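PDB 1DC1: bsobi restriction endonuclease from Geobacillus stearothermophilus, which recognises the double-stranded DNA sequence 5'-CYCGRG-3' as a homodimeric type II restriction endonuclease and cleaves it after the first cytosine. Local coordinates for residues P41-A46 and R117-Q122; R47-A52 and E66-A71. All coordinates share one frame; numbering follows the deposited sequence.

Contact 1: residues P41-A46 and R117-Q122; sequences PYIERA and RYLLFQ
The Tyr42 ring meets Gln122 at its edge, where the amide NE2 lies near the ring plane, 3.4 Å from Tyr42 CD2. These two residues sit on long helices, 21-53 and 110-152, that pack as an antiparallel pair in this restriction endonuclease. Locally their axes come within 10.3 Å and their directions differ by 157°. On one face of the Tyr42 ring sits Arg45 NH2, 3.3 Å above the plane and over the centre. The Arg45 guanidinium in turn has Pro41 O over the centre of one face, and Tyr42 CD2 and Tyr118 OH at its edge. The Tyr118 ring receives Gln122 CG on one face, offset toward the rim, while Ala46 CA approaches it obliquely, nearest to Tyr118 CE2. CG of Tyr118 stands anti to the backbone N (chi1 168°), which turns the root of the ring to helix 21-53. At the other end of the ring, the hydroxyl OH lies 3.7 Å from Arg45 CB. A water joins the two side chains, accepting from Arg45 NE at 3.1 Å. The same water is hydrogen-bonded to Tyr118 OH at 2.9 Å. A phenylalanine in place of Tyr118 would probably leave this water short of one partner and the Arg45 side chain less firmly fixed. The Leu119 side of the contact is apolar: Leu119 and Ile43 cross at about a right angle, CD2 to CD1. Beyond them lies the second subunit, whose Leu120 packs on Ile43 and whose Phe116 packs on Leu119, so this helix pair also contributes to the dimer. Tyr42 lies about 10 Å from the DNA-contacting Arg131, side chain to side chain. Ala46 CB rests against the isobutyl group of Leu119, 3.6 Å from CD2.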
# COMPACT_ATOMS: atom_id res chain seq x y z
N PRO D 41 20.66 -5.86 11.07
CA PRO D 41 20.10 -6.14 12.39
C PRO D 41 19.08 -7.28 12.37
O PRO D 41 18.92 -7.97 13.40
CB PRO D 41 19.44 -4.83 12.78
CG PRO D 41 20.16 -3.79 11.99
CD PRO D 41 20.42 -4.44 10.69
N TYR D 42 18.39 -7.49 11.23
CA TYR D 42 17.40 -8.58 11.17
C TYR D 42 18.09 -9.93 11.17
O TYR D 42 17.66 -10.86 11.88
CB TYR D 42 16.50 -8.46 9.94
CG TYR D 42 15.58 -7.28 10.04
CD1 TYR D 42 16.05 -6.00 9.76
CD2 TYR D 42 14.25 -7.44 10.45
CE1 TYR D 42 15.24 -4.91 9.87
CE2 TYR D 42 13.40 -6.33 10.57
CZ TYR D 42 13.92 -5.07 10.27
OH TYR D 42 13.13 -3.96 10.29
N ILE D 43 19.14 -10.05 10.37
CA ILE D 43 19.88 -11.30 10.30
C ILE D 43 20.59 -11.59 11.64
O ILE D 43 20.62 -12.73 12.12
CB ILE D 43 20.93 -11.29 9.15
CG1 ILE D 43 20.24 -11.00 7.80
CG2 ILE D 43 21.74 -12.64 9.15
CD1 ILE D 43 19.17 -12.04 7.39
N GLU D 44 21.14 -10.55 12.27
CA GLU D 44 21.82 -10.75 13.54
C GLU D 44 20.81 -11.16 14.62
O GLU D 44 21.14 -12.01 15.45
CB GLU D 44 22.61 -9.51 13.97
CG GLU D 44 23.63 -9.90 15.05
CD GLU D 44 24.49 -8.74 15.56
OE1 GLU D 44 24.32 -7.60 15.06
OE2 GLU D 44 25.35 -8.98 16.45
N ARG D 45 19.60 -10.57 14.62
CA ARG D 45 18.59 -11.00 15.60
C ARG D 45 18.23 -12.49 15.37
O ARG D 45 17.99 -13.22 16.34
CB ARG D 45 17.33 -10.11 15.54
CG ARG D 45 17.54 -8.73 16.22
CD ARG D 45 16.22 -7.90 16.29
NE ARG D 45 15.78 -7.41 14.98
CZ ARG D 45 16.13 -6.23 14.47
NH1 ARG D 45 16.93 -5.42 15.16
NH2 ARG D 45 15.72 -5.89 13.27
N ALA D 46 18.21 -12.95 14.12
CA ALA D 46 17.93 -14.34 13.79
C ALA D 46 19.10 -15.20 14.33
O ALA D 46 18.86 -16.26 14.90
CB ALA D 46 17.73 -14.52 12.29
N ARG D 117 11.32 -19.62 9.71
CA ARG D 117 10.00 -19.01 9.78
C ARG D 117 10.05 -17.63 10.38
O ARG D 117 9.37 -16.72 9.92
CB ARG D 117 9.02 -19.90 10.52
CG ARG D 117 8.56 -20.99 9.56
CD ARG D 117 7.74 -22.20 10.14
NE ARG D 117 7.35 -23.02 8.98
CZ ARG D 117 6.31 -22.75 8.19
NH1 ARG D 117 5.52 -21.70 8.43
NH2 ARG D 117 6.11 -23.49 7.12
N TYR D 118 10.89 -17.47 11.40
CA TYR D 118 11.05 -16.18 12.04
C TYR D 118 11.54 -15.12 10.97
O TYR D 118 11.01 -14.01 10.91
CB TYR D 118 12.03 -16.35 13.20
CG TYR D 118 12.48 -15.05 13.75
CD1 TYR D 118 11.69 -14.34 14.65
CD2 TYR D 118 13.72 -14.51 13.36
CE1 TYR D 118 12.13 -13.11 15.15
CE2 TYR D 118 14.15 -13.30 13.85
CZ TYR D 118 13.37 -12.61 14.74
OH TYR D 118 13.86 -11.44 15.26
N LEU D 119 12.49 -15.50 10.11
CA LEU D 119 13.04 -14.61 9.06
C LEU D 119 12.03 -14.36 7.94
O LEU D 119 11.87 -13.24 7.46
CB LEU D 119 14.34 -15.20 8.47
CG LEU D 119 15.62 -15.05 9.32
CD1 LEU D 119 16.70 -16.08 8.88
CD2 LEU D 119 16.14 -13.60 9.21
N LEU D 120 11.40 -15.42 7.48
CA LEU D 120 10.41 -15.28 6.45
C LEU D 120 9.34 -14.24 6.85
O LEU D 120 9.00 -13.39 6.03
CB LEU D 120 9.73 -16.63 6.20
CG LEU D 120 8.64 -16.59 5.12
CD1 LEU D 120 9.37 -16.33 3.78
CD2 LEU D 120 7.78 -17.90 5.11
N PHE D 121 8.79 -14.32 8.07
CA PHE D 121 7.78 -13.35 8.49
C PHE D 121 8.40 -11.97 8.83
O PHE D 121 7.81 -10.93 8.54
CB PHE D 121 6.93 -13.91 9.66
CG PHE D 121 6.11 -15.14 9.29
CD1 PHE D 121 5.42 -15.21 8.09
CD2 PHE D 121 6.14 -16.26 10.08
CE1 PHE D 121 4.79 -16.38 7.68
CE2 PHE D 121 5.52 -17.42 9.69
CZ PHE D 121 4.85 -17.50 8.49
N GLN D 122 9.61 -11.96 9.39
CA GLN D 122 10.30 -10.69 9.70
C GLN D 122 10.61 -9.92 8.38
O GLN D 122 10.78 -8.72 8.38
CB GLN D 122 11.60 -10.98 10.47
CG GLN D 122 11.36 -11.17 11.97
CD GLN D 122 11.08 -9.85 12.70
OE1 GLN D 122 10.06 -9.69 13.38
NE2 GLN D 122 12.00 -8.91 12.58
O HOH W 1 14.57 -9.58 13.13

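Contact 2: residues R47-A52 and E66-A71; sequences RALKVA and EDIQDA
Leu49, on the helix 47-52, brings its tip to Ile68 and Ala71. From CB its chain leads to CG, which stands anti to the backbone N (chi1 175°), and there it forks. CD1 is the branch that does most of the touching: it lies 3.5 Å from Ala71 CB and 3.8 Å from Ile68 CG2, with Ile68 CB also close by. CD2 grazes the same methyl of Ala71, at 4.0 Å from its CB, so the fork of the leucine straddles one small side chain. On the face of Leu49 turned to helix 110-152, Ile115 packs against it. The contact joins the C-terminal part of helix 21-53 to the short helix 69-75, across the irregular connection between them, and is plain apolar packing within the helical part of the enzyme, away from the residues known to contact DNA and those predicted to bind magnesium. The chain around Gln69 is held by its own bonds: Gln69 N donates to Glu66 O, and Gln69 NE2 reaches back to the carbonyls of Leu62 and Leu65. Ile68 crosses Leu49 at about a right angle. Its CG2 is anti to the carbonyl carbon, beside the backbone N, a place from which this one methyl serves both Leu49 CD1 and a second residue of the long helix, lying 3.7 Å from Ala52 CB. Apart from this apolar patch, Lys50 forms a salt bridge to Asp112, and Arg47 NH2 forms one to Glu113 of the second subunit.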
# COMPACT_ATOMS: atom_id res chain seq x y z
N ARG D 47 20.35 -14.75 14.17
CA ARG D 47 21.51 -15.48 14.68
C ARG D 47 21.39 -15.58 16.21
O ARG D 47 21.66 -16.62 16.81
CB ARG D 47 22.83 -14.73 14.33
CG ARG D 47 23.26 -14.68 12.86
CD ARG D 47 23.89 -15.97 12.35
NE ARG D 47 24.31 -15.91 10.95
CZ ARG D 47 24.79 -16.93 10.23
NH1 ARG D 47 24.93 -18.13 10.75
NH2 ARG D 47 25.18 -16.75 8.97
N ALA D 48 21.01 -14.48 16.85
CA ALA D 48 20.88 -14.45 18.29
C ALA D 48 19.76 -15.36 18.74
O ALA D 48 19.89 -16.05 19.77
CB ALA D 48 20.64 -13.05 18.76
N LEU D 49 18.65 -15.37 17.99
CA LEU D 49 17.51 -16.24 18.33
C LEU D 49 17.94 -17.69 18.27
O LEU D 49 17.58 -18.47 19.12
CB LEU D 49 16.29 -16.05 17.38
CG LEU D 49 15.04 -16.99 17.52
CD1 LEU D 49 14.30 -16.82 18.88
CD2 LEU D 49 14.09 -16.71 16.35
N LYS D 50 18.72 -18.07 17.27
CA LYS D 50 19.14 -19.45 17.20
C LYS D 50 20.00 -19.84 18.42
O LYS D 50 19.86 -20.96 18.95
CB LYS D 50 19.94 -19.70 15.91
CG LYS D 50 20.27 -21.17 15.68
CD LYS D 50 21.00 -21.34 14.40
CE LYS D 50 21.37 -22.80 14.13
NZ LYS D 50 21.59 -23.01 12.67
N VAL D 51 20.88 -18.95 18.86
CA VAL D 51 21.73 -19.23 20.01
C VAL D 51 20.82 -19.45 21.22
O VAL D 51 20.99 -20.42 21.96
CB VAL D 51 22.69 -18.06 20.29
CG1 VAL D 51 23.26 -18.20 21.71
CG2 VAL D 51 23.81 -18.01 19.23
N ALA D 52 19.84 -18.58 21.41
CA ALA D 52 18.92 -18.69 22.55
C ALA D 52 18.02 -19.90 22.48
O ALA D 52 17.83 -20.61 23.46
CB ALA D 52 18.07 -17.44 22.63
N GLU D 66 11.60 -17.86 28.24
CA GLU D 66 10.81 -16.64 28.17
C GLU D 66 11.39 -15.57 27.26
O GLU D 66 10.64 -14.83 26.61
CB GLU D 66 10.53 -16.10 29.58
CG GLU D 66 11.76 -15.77 30.38
CD GLU D 66 11.46 -15.09 31.74
OE1 GLU D 66 10.50 -15.47 32.44
OE2 GLU D 66 12.23 -14.16 32.09
N ASP D 67 12.70 -15.52 27.14
CA ASP D 67 13.40 -14.52 26.31
C ASP D 67 13.09 -14.56 24.80
O ASP D 67 13.31 -13.58 24.09
CB ASP D 67 14.91 -14.65 26.57
CG ASP D 67 15.38 -16.17 26.74
OD1 ASP D 67 14.88 -16.91 27.65
OD2 ASP D 67 16.26 -16.63 25.97
N ILE D 68 12.55 -15.68 24.33
CA ILE D 68 12.23 -15.88 22.94
C ILE D 68 10.73 -15.95 22.62
O ILE D 68 10.35 -16.19 21.46
CB ILE D 68 12.88 -17.17 22.43
CG1 ILE D 68 12.23 -18.36 23.09
CG2 ILE D 68 14.40 -17.17 22.68
CD1 ILE D 68 12.69 -19.67 22.46
N GLN D 69 9.86 -15.75 23.61
CA GLN D 69 8.42 -15.85 23.31
C GLN D 69 7.88 -14.88 22.27
O GLN D 69 7.00 -15.25 21.48
CB GLN D 69 7.57 -15.78 24.59
CG GLN D 69 7.87 -16.90 25.64
CD GLN D 69 7.89 -18.30 25.04
OE1 GLN D 69 6.84 -18.84 24.61
NE2 GLN D 69 9.09 -18.91 24.99
N ASP D 70 8.39 -13.65 22.22
CA ASP D 70 7.90 -12.72 21.21
C ASP D 70 8.32 -13.17 19.82
O ASP D 70 7.53 -13.11 18.88
CB ASP D 70 8.41 -11.32 21.54
CG ASP D 70 7.84 -10.81 22.87
OD1 ASP D 70 6.61 -10.88 23.08
OD2 ASP D 70 8.61 -10.34 23.71
N ALA D 71 9.55 -13.67 19.72
CA ALA D 71 10.10 -14.20 18.46
C ALA D 71 9.24 -15.42 18.03
O ALA D 71 8.91 -15.59 16.86
CB ALA D 71 11.56 -14.63 18.66

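In the fold
Running from the N terminus, helix 21-53 supplies residues 41-46 to contact 1 and then, directly after, 47-52 to contact 2. The chain leaves this helix, passes through an irregular connection and returns at 66-71, where contact 2 closes the smaller loop. It goes on through helices 69-75, 80-83 and 88-103 and comes back along helix 110-152, whose residues 117-122 close the larger loop at contact 1. Contact 2 is thus nested inside contact 1. The two meet at Tyr118: its CG packs 3.5 Å from Leu49 CD2, between the long helices, and its CD1 lies 3.8 Å from Ala71 O, tying in helix 69-75. Both contacts also reach the second subunit.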